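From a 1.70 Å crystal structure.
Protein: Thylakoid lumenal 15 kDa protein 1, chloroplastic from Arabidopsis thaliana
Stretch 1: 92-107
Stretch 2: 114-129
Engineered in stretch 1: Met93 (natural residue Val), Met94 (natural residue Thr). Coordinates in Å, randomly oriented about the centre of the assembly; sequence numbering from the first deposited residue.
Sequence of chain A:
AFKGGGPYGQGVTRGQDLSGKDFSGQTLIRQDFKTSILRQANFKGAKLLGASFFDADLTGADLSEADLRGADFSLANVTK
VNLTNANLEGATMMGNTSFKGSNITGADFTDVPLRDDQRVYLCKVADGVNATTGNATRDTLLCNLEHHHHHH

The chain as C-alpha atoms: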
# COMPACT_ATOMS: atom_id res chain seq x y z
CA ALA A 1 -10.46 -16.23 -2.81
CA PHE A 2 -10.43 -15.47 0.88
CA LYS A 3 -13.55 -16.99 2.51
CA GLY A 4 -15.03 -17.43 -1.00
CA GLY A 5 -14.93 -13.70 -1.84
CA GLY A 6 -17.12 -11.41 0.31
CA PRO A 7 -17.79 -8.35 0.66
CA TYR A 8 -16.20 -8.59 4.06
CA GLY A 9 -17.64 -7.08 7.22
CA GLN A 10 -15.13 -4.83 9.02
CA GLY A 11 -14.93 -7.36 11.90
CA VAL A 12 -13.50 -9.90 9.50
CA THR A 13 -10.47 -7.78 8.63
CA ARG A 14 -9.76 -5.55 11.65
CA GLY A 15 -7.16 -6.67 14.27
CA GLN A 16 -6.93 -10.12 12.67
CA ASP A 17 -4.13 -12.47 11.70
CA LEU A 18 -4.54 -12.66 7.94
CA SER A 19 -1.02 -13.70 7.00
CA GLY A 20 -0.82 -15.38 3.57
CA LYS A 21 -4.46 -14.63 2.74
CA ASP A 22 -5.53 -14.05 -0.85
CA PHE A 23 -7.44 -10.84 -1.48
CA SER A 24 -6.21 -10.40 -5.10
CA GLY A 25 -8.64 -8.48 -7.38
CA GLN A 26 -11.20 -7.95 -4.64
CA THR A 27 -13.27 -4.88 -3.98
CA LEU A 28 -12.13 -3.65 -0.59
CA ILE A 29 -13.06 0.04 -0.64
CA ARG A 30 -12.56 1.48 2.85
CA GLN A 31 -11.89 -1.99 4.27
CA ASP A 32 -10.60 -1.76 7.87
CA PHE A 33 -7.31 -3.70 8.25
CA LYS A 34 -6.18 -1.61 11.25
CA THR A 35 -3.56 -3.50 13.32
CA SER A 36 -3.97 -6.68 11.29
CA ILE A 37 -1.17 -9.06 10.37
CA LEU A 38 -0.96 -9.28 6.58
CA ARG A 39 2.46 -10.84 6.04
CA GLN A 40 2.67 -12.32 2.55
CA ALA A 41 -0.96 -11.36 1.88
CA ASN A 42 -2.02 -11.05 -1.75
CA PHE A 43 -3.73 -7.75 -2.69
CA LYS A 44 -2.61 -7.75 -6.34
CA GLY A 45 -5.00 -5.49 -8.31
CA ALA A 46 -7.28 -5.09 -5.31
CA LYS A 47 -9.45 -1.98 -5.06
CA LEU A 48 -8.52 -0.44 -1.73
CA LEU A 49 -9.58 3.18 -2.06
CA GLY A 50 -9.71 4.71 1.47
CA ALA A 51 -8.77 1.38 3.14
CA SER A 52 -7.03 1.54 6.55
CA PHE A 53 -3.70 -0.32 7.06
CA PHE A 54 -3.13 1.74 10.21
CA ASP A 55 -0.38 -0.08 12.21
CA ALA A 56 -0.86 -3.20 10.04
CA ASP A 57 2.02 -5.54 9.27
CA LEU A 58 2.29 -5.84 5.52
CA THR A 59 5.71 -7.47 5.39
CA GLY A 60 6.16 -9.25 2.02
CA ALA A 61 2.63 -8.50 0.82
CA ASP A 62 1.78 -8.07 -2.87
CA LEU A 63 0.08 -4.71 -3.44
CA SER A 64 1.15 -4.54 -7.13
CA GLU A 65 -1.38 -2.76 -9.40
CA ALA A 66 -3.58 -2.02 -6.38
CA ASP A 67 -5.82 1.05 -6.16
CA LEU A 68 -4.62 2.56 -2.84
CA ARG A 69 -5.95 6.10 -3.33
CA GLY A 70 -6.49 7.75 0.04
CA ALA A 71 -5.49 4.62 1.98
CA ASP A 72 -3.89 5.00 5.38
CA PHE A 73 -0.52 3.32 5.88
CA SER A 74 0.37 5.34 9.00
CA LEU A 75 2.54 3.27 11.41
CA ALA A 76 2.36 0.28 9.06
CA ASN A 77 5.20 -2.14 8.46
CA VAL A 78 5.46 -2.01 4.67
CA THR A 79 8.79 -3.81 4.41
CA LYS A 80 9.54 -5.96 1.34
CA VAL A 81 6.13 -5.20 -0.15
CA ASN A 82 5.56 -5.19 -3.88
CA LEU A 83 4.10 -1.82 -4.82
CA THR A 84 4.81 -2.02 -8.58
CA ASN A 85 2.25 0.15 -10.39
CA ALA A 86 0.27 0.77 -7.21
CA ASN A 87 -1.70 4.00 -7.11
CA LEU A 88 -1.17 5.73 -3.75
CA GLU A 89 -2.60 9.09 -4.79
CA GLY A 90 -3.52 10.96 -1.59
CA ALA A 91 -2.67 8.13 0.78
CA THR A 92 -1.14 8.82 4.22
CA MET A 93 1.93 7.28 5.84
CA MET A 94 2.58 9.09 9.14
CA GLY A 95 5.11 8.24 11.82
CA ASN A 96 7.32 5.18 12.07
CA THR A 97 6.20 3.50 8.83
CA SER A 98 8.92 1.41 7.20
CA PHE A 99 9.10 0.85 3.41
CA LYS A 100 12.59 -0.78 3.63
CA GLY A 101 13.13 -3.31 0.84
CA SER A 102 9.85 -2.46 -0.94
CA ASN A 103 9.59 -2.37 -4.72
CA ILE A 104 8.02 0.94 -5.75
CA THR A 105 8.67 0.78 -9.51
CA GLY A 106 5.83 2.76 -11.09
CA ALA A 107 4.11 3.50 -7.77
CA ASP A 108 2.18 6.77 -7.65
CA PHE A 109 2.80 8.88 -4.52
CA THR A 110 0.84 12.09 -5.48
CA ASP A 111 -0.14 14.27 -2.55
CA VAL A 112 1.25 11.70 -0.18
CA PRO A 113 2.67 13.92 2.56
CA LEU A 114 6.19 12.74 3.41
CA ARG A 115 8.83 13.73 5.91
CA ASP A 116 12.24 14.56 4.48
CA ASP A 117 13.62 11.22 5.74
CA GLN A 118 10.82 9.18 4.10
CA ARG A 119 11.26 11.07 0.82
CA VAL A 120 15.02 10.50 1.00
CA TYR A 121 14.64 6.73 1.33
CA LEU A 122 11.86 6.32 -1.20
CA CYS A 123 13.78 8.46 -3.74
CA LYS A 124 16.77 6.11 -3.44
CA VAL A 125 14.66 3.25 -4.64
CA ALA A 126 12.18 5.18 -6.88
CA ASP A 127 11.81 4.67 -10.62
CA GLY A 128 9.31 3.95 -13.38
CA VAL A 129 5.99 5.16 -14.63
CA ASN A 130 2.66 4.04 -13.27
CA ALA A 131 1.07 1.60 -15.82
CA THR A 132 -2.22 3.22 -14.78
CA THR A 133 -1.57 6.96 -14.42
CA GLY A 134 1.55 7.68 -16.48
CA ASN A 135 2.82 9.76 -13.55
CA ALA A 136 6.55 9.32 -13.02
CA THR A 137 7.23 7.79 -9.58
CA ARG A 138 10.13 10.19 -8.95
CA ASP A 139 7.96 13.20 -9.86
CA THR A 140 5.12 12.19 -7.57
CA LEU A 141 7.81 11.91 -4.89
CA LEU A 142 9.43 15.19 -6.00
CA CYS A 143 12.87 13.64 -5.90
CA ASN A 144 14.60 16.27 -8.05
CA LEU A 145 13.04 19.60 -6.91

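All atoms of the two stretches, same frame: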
# COMPACT_ATOMS: atom_id res chain seq x y z
N THR A 92 -1.95 8.29 3.09
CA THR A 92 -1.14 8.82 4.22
C THR A 92 -0.20 7.76 4.75
O THR A 92 -0.52 6.58 4.66
CB THR A 92 -2.03 9.37 5.35
OG1 THR A 92 -3.11 8.48 5.59
CG2 THR A 92 -2.61 10.70 4.92
N MET A 93 0.95 8.19 5.27
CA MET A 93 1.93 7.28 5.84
C MET A 93 2.71 7.99 6.94
O MET A 93 3.91 8.16 6.85
CB MET A 93 2.83 6.58 4.76
CG MET A 93 3.43 7.50 3.67
SD MET A 93 4.11 6.56 2.23
CE MET A 93 2.60 6.01 1.43
N MET A 94 1.98 8.41 7.98
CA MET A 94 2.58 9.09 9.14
C MET A 94 3.38 8.22 10.10
O MET A 94 3.18 6.99 10.22
CB MET A 94 1.50 9.78 9.97
CG MET A 94 0.87 10.94 9.26
SD MET A 94 -0.49 11.60 10.26
CE MET A 94 -1.90 10.82 9.47
N GLY A 95 4.31 8.89 10.78
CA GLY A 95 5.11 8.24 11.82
C GLY A 95 6.08 7.19 11.31
O GLY A 95 6.54 7.24 10.18
N ASN A 96 6.36 6.26 12.21
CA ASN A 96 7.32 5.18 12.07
C ASN A 96 6.89 4.08 11.10
O ASN A 96 6.87 2.90 11.47
CB ASN A 96 7.44 4.52 13.44
CG ASN A 96 6.05 4.16 14.03
OD1 ASN A 96 5.38 5.03 14.58
ND2 ASN A 96 5.61 2.90 13.86
N THR A 97 6.55 4.46 9.88
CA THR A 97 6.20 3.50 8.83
C THR A 97 7.53 3.10 8.20
O THR A 97 8.39 3.97 7.97
CB THR A 97 5.31 4.17 7.76
OG1 THR A 97 4.26 4.91 8.41
CG2 THR A 97 4.68 3.15 6.82
N SER A 98 7.72 1.82 7.92
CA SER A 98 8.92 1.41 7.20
C SER A 98 8.56 0.90 5.82
O SER A 98 7.70 0.05 5.70
CB SER A 98 9.71 0.34 7.95
OG SER A 98 10.82 -0.02 7.16
N PHE A 99 9.21 1.42 4.78
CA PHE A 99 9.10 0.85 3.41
C PHE A 99 10.39 0.12 2.99
O PHE A 99 10.56 -0.23 1.82
CB PHE A 99 8.74 1.93 2.36
CG PHE A 99 7.26 2.25 2.25
CD1 PHE A 99 6.60 2.08 1.03
CD2 PHE A 99 6.55 2.74 3.33
CE1 PHE A 99 5.23 2.37 0.90
CE2 PHE A 99 5.16 3.03 3.20
CZ PHE A 99 4.50 2.84 1.98
N LYS A 100 11.29 -0.14 3.94
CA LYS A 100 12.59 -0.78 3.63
C LYS A 100 12.44 -2.05 2.79
O LYS A 100 11.70 -2.98 3.17
CB LYS A 100 13.37 -1.07 4.91
CG LYS A 100 14.62 -1.93 4.71
CD LYS A 100 15.59 -1.79 5.86
CE LYS A 100 16.85 -2.61 5.64
NZ LYS A 100 17.77 -2.51 6.81
N GLY A 101 13.14 -2.10 1.65
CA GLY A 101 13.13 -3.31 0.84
C GLY A 101 11.96 -3.37 -0.14
O GLY A 101 11.91 -4.29 -0.97
N SER A 102 11.04 -2.41 -0.08
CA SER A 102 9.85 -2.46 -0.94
C SER A 102 10.17 -2.08 -2.38
O SER A 102 11.09 -1.30 -2.66
CB SER A 102 8.73 -1.63 -0.36
OG SER A 102 8.27 -2.33 0.82
N ASN A 103 9.44 -2.69 -3.30
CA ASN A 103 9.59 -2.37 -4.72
C ASN A 103 8.54 -1.36 -5.09
O ASN A 103 7.35 -1.67 -5.06
CB ASN A 103 9.46 -3.67 -5.56
CG ASN A 103 9.53 -3.40 -7.08
OD1 ASN A 103 9.65 -2.26 -7.52
ND2 ASN A 103 9.42 -4.47 -7.86
N ILE A 104 8.96 -0.14 -5.43
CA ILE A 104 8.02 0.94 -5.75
C ILE A 104 8.09 1.40 -7.21
O ILE A 104 7.73 2.55 -7.50
CB ILE A 104 8.16 2.14 -4.82
CG1 ILE A 104 9.58 2.75 -4.89
CG2 ILE A 104 7.77 1.72 -3.38
CD1 ILE A 104 9.69 4.11 -4.25
N THR A 105 8.53 0.50 -8.07
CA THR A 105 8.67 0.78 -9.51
C THR A 105 7.29 1.09 -10.04
O THR A 105 6.41 0.22 -10.02
CB THR A 105 9.20 -0.44 -10.28
OG1 THR A 105 10.47 -0.83 -9.78
CG2 THR A 105 9.34 -0.11 -11.80
N GLY A 106 7.09 2.32 -10.50
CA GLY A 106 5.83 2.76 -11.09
C GLY A 106 4.74 3.04 -10.07
O GLY A 106 3.60 3.28 -10.42
N ALA A 107 5.08 3.06 -8.78
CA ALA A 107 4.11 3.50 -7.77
C ALA A 107 3.77 4.99 -7.88
O ALA A 107 4.62 5.83 -8.20
CB ALA A 107 4.63 3.17 -6.36
N LEU A 114 5.06 13.52 2.94
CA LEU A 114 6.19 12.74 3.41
C LEU A 114 7.11 13.65 4.22
O LEU A 114 7.26 14.82 3.90
CB LEU A 114 6.98 12.14 2.25
CG LEU A 114 6.35 11.02 1.41
CD1 LEU A 114 7.26 10.68 0.19
CD2 LEU A 114 6.08 9.80 2.25
N ARG A 115 7.69 13.09 5.26
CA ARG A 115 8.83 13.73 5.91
C ARG A 115 10.04 13.64 4.99
O ARG A 115 10.17 12.71 4.18
CB ARG A 115 9.14 13.05 7.24
CG ARG A 115 7.97 13.02 8.24
CD ARG A 115 8.44 12.45 9.56
NE ARG A 115 9.21 11.21 9.38
CZ ARG A 115 8.67 10.00 9.38
NH1 ARG A 115 7.36 9.87 9.56
NH2 ARG A 115 9.44 8.92 9.22
N ASP A 116 10.93 14.62 5.13
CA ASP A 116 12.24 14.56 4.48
C ASP A 116 12.88 13.17 4.49
O ASP A 116 13.25 12.67 3.42
CB ASP A 116 13.19 15.59 5.11
CG ASP A 116 12.77 17.03 4.82
OD1 ASP A 116 11.90 17.26 3.94
OD2 ASP A 116 13.33 17.96 5.46
N ASP A 117 12.98 12.53 5.65
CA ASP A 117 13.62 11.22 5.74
C ASP A 117 12.94 10.10 4.94
O ASP A 117 13.61 9.24 4.39
CB ASP A 117 13.85 10.77 7.20
CG ASP A 117 12.55 10.47 7.96
OD1 ASP A 117 12.28 9.26 8.20
OD2 ASP A 117 11.83 11.43 8.34
N GLN A 118 11.60 10.12 4.91
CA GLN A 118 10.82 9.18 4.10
C GLN A 118 11.04 9.44 2.61
O GLN A 118 11.23 8.50 1.83
CB GLN A 118 9.32 9.31 4.40
CG GLN A 118 8.94 9.03 5.83
CD GLN A 118 7.47 9.27 6.09
OE1 GLN A 118 6.93 10.34 5.79
NE2 GLN A 118 6.81 8.25 6.63
N ARG A 119 11.01 10.72 2.22
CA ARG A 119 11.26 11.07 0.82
C ARG A 119 12.68 10.68 0.40
O ARG A 119 12.91 10.18 -0.71
CB ARG A 119 10.95 12.55 0.55
CG ARG A 119 10.95 12.91 -0.91
CD ARG A 119 10.48 14.34 -1.17
NE ARG A 119 9.38 14.75 -0.30
CZ ARG A 119 8.08 14.69 -0.58
NH1 ARG A 119 7.64 14.20 -1.75
NH2 ARG A 119 7.21 15.10 0.33
N VAL A 120 13.64 10.87 1.30
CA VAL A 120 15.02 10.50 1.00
C VAL A 120 15.16 9.01 0.70
O VAL A 120 15.80 8.63 -0.28
CB VAL A 120 16.01 10.93 2.13
CG1 VAL A 120 17.35 10.32 1.91
CG2 VAL A 120 16.13 12.45 2.17
N TYR A 121 14.54 8.16 1.53
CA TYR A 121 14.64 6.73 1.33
C TYR A 121 13.92 6.30 0.05
O TYR A 121 14.45 5.57 -0.79
CB TYR A 121 14.08 5.91 2.53
CG TYR A 121 14.20 4.44 2.17
CD1 TYR A 121 15.46 3.81 2.17
CD2 TYR A 121 13.09 3.69 1.71
CE1 TYR A 121 15.61 2.49 1.77
CE2 TYR A 121 13.24 2.35 1.29
CZ TYR A 121 14.51 1.76 1.34
OH TYR A 121 14.67 0.44 0.95
N LEU A 122 12.67 6.73 -0.06
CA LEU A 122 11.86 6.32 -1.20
C LEU A 122 12.52 6.73 -2.52
O LEU A 122 12.50 5.95 -3.48
CB LEU A 122 10.45 6.91 -1.08
CG LEU A 122 9.58 6.24 -0.01
CD1 LEU A 122 8.27 6.99 0.17
CD2 LEU A 122 9.31 4.79 -0.30
N CYS A 123 13.11 7.92 -2.54
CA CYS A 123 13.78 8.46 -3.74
C CYS A 123 15.05 7.69 -4.11
O CYS A 123 15.49 7.77 -5.26
CB CYS A 123 14.11 9.93 -3.58
SG CYS A 123 12.67 10.98 -3.76
N LYS A 124 15.63 6.96 -3.15
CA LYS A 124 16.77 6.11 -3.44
C LYS A 124 16.34 4.91 -4.20
O LYS A 124 17.15 4.31 -4.92
CB LYS A 124 17.46 5.59 -2.16
CG LYS A 124 18.32 6.62 -1.50
CD LYS A 124 18.86 6.09 -0.19
CE LYS A 124 19.66 7.18 0.51
NZ LYS A 124 19.92 6.75 1.89
N VAL A 125 15.09 4.49 -4.00
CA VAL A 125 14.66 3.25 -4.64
C VAL A 125 13.60 3.50 -5.71
O VAL A 125 13.11 2.52 -6.29
CB VAL A 125 14.14 2.19 -3.60
CG1 VAL A 125 15.29 1.62 -2.74
CG2 VAL A 125 13.03 2.77 -2.75
N ALA A 126 13.27 4.78 -5.98
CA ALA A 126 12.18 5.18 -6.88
C ALA A 126 12.54 5.24 -8.36
O ALA A 126 13.53 5.87 -8.76
CB ALA A 126 11.58 6.54 -6.45
N ASP A 127 11.70 4.60 -9.16
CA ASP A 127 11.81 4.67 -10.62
C ASP A 127 10.49 4.30 -11.31
O ASP A 127 9.51 3.93 -10.66
CB ASP A 127 13.03 3.87 -11.12
CG ASP A 127 12.85 2.36 -11.05
OD1 ASP A 127 11.79 1.84 -10.62
OD2 ASP A 127 13.81 1.67 -11.45
N GLY A 128 10.44 4.47 -12.63
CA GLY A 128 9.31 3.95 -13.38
C GLY A 128 8.17 4.91 -13.56
O GLY A 128 8.14 6.03 -13.00
N VAL A 129 7.21 4.44 -14.37
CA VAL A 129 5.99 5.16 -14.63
C VAL A 129 4.85 4.22 -14.29
O VAL A 129 4.92 3.02 -14.57
CB VAL A 129 5.83 5.60 -16.13
CG1 VAL A 129 4.87 6.77 -16.23
CG2 VAL A 129 7.19 5.99 -16.74
O HOH W 1 13.63 -0.94 -1.75
O HOH W 2 11.77 0.02 -5.94

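Every settled hydrogen bond between these two stretches uses a main-chain atom of the first, a segment that is neither helix nor strand. The example illustrates a general principle: a chain without regular secondary structure can leave peptide groups without a full set of partners, and a neighbouring helix can satisfy them with its side chains while apolar groups fill the space between.

The start of the helix shows this most clearly. Gln118, its CA-to-CB bond directed toward the first stretch, donates from NE2 to Met93 O at 2.9 Å, while its OE1 accepts from Arg115 N, also at 2.9 Å. One amide thus ties the first stretch to the residue at the N-cap position. Arg115 itself donates from NH1 to Gly95 O at 2.8 Å, the oxygen lying at the edge of the guanidinium, near its plane. The opposing charge of Asp117 steadies that group through a salt bridge, Arg115 NE to Asp117 OD2 at 2.8 Å. Gly95 O also accepts from Thr97 N, and the positive phi of Gly95 favours glycine.

A turn further along the helix, Tyr121 reaches the type II turn from Phe99 to Ser102. Gly101 N donates to Tyr121 OH at 3.0 Å, almost linearly, and glycine suits this corner because a CB would be jammed against the preceding carbonyl oxygen. Water 1 extends the link, lying 2.7 Å from Ser102 O and 3.2 Å from Tyr121 OH.

The apolar filling centres on Ile104, buried along with Phe99 and Leu122, where apolar side chains suit the lack of solvent. Ile104 CD1 lies 4.0 Å from Leu122 CD2, 3.9 Å from Val125 CG2 and 3.8 Å from Ala126 CB, so a single methyl meets three side chains. Leu122 CD2 also packs against Phe99 CB at 3.9 Å. Nearer the start of the helix, the engineered Met93 places CG 3.8 Å from Leu114 CD2. Water 2 serves the polar backbone beside this cluster, accepting from Ile104 N and donating to Val125 O, both at 2.9 Å.

Beyond the helix, main chain meets main chain. Gly106, in a second type II turn running from Ile104 to Ala107, donates from N to Asp127 O at 2.9 Å. Two glycines permit the close approach: a CB on Gly106 would clash with Val129 O, and one on Gly128 with Gly106 N and Thr105 CG2. Alongside, Thr105 OG1 sits 3.1 Å from Asp127 OD1 and 2.8 Å from Asn103 OD1, two acceptors within reach of one hydroxyl proton. Altogether the contact buries 729 Å², counting both sides.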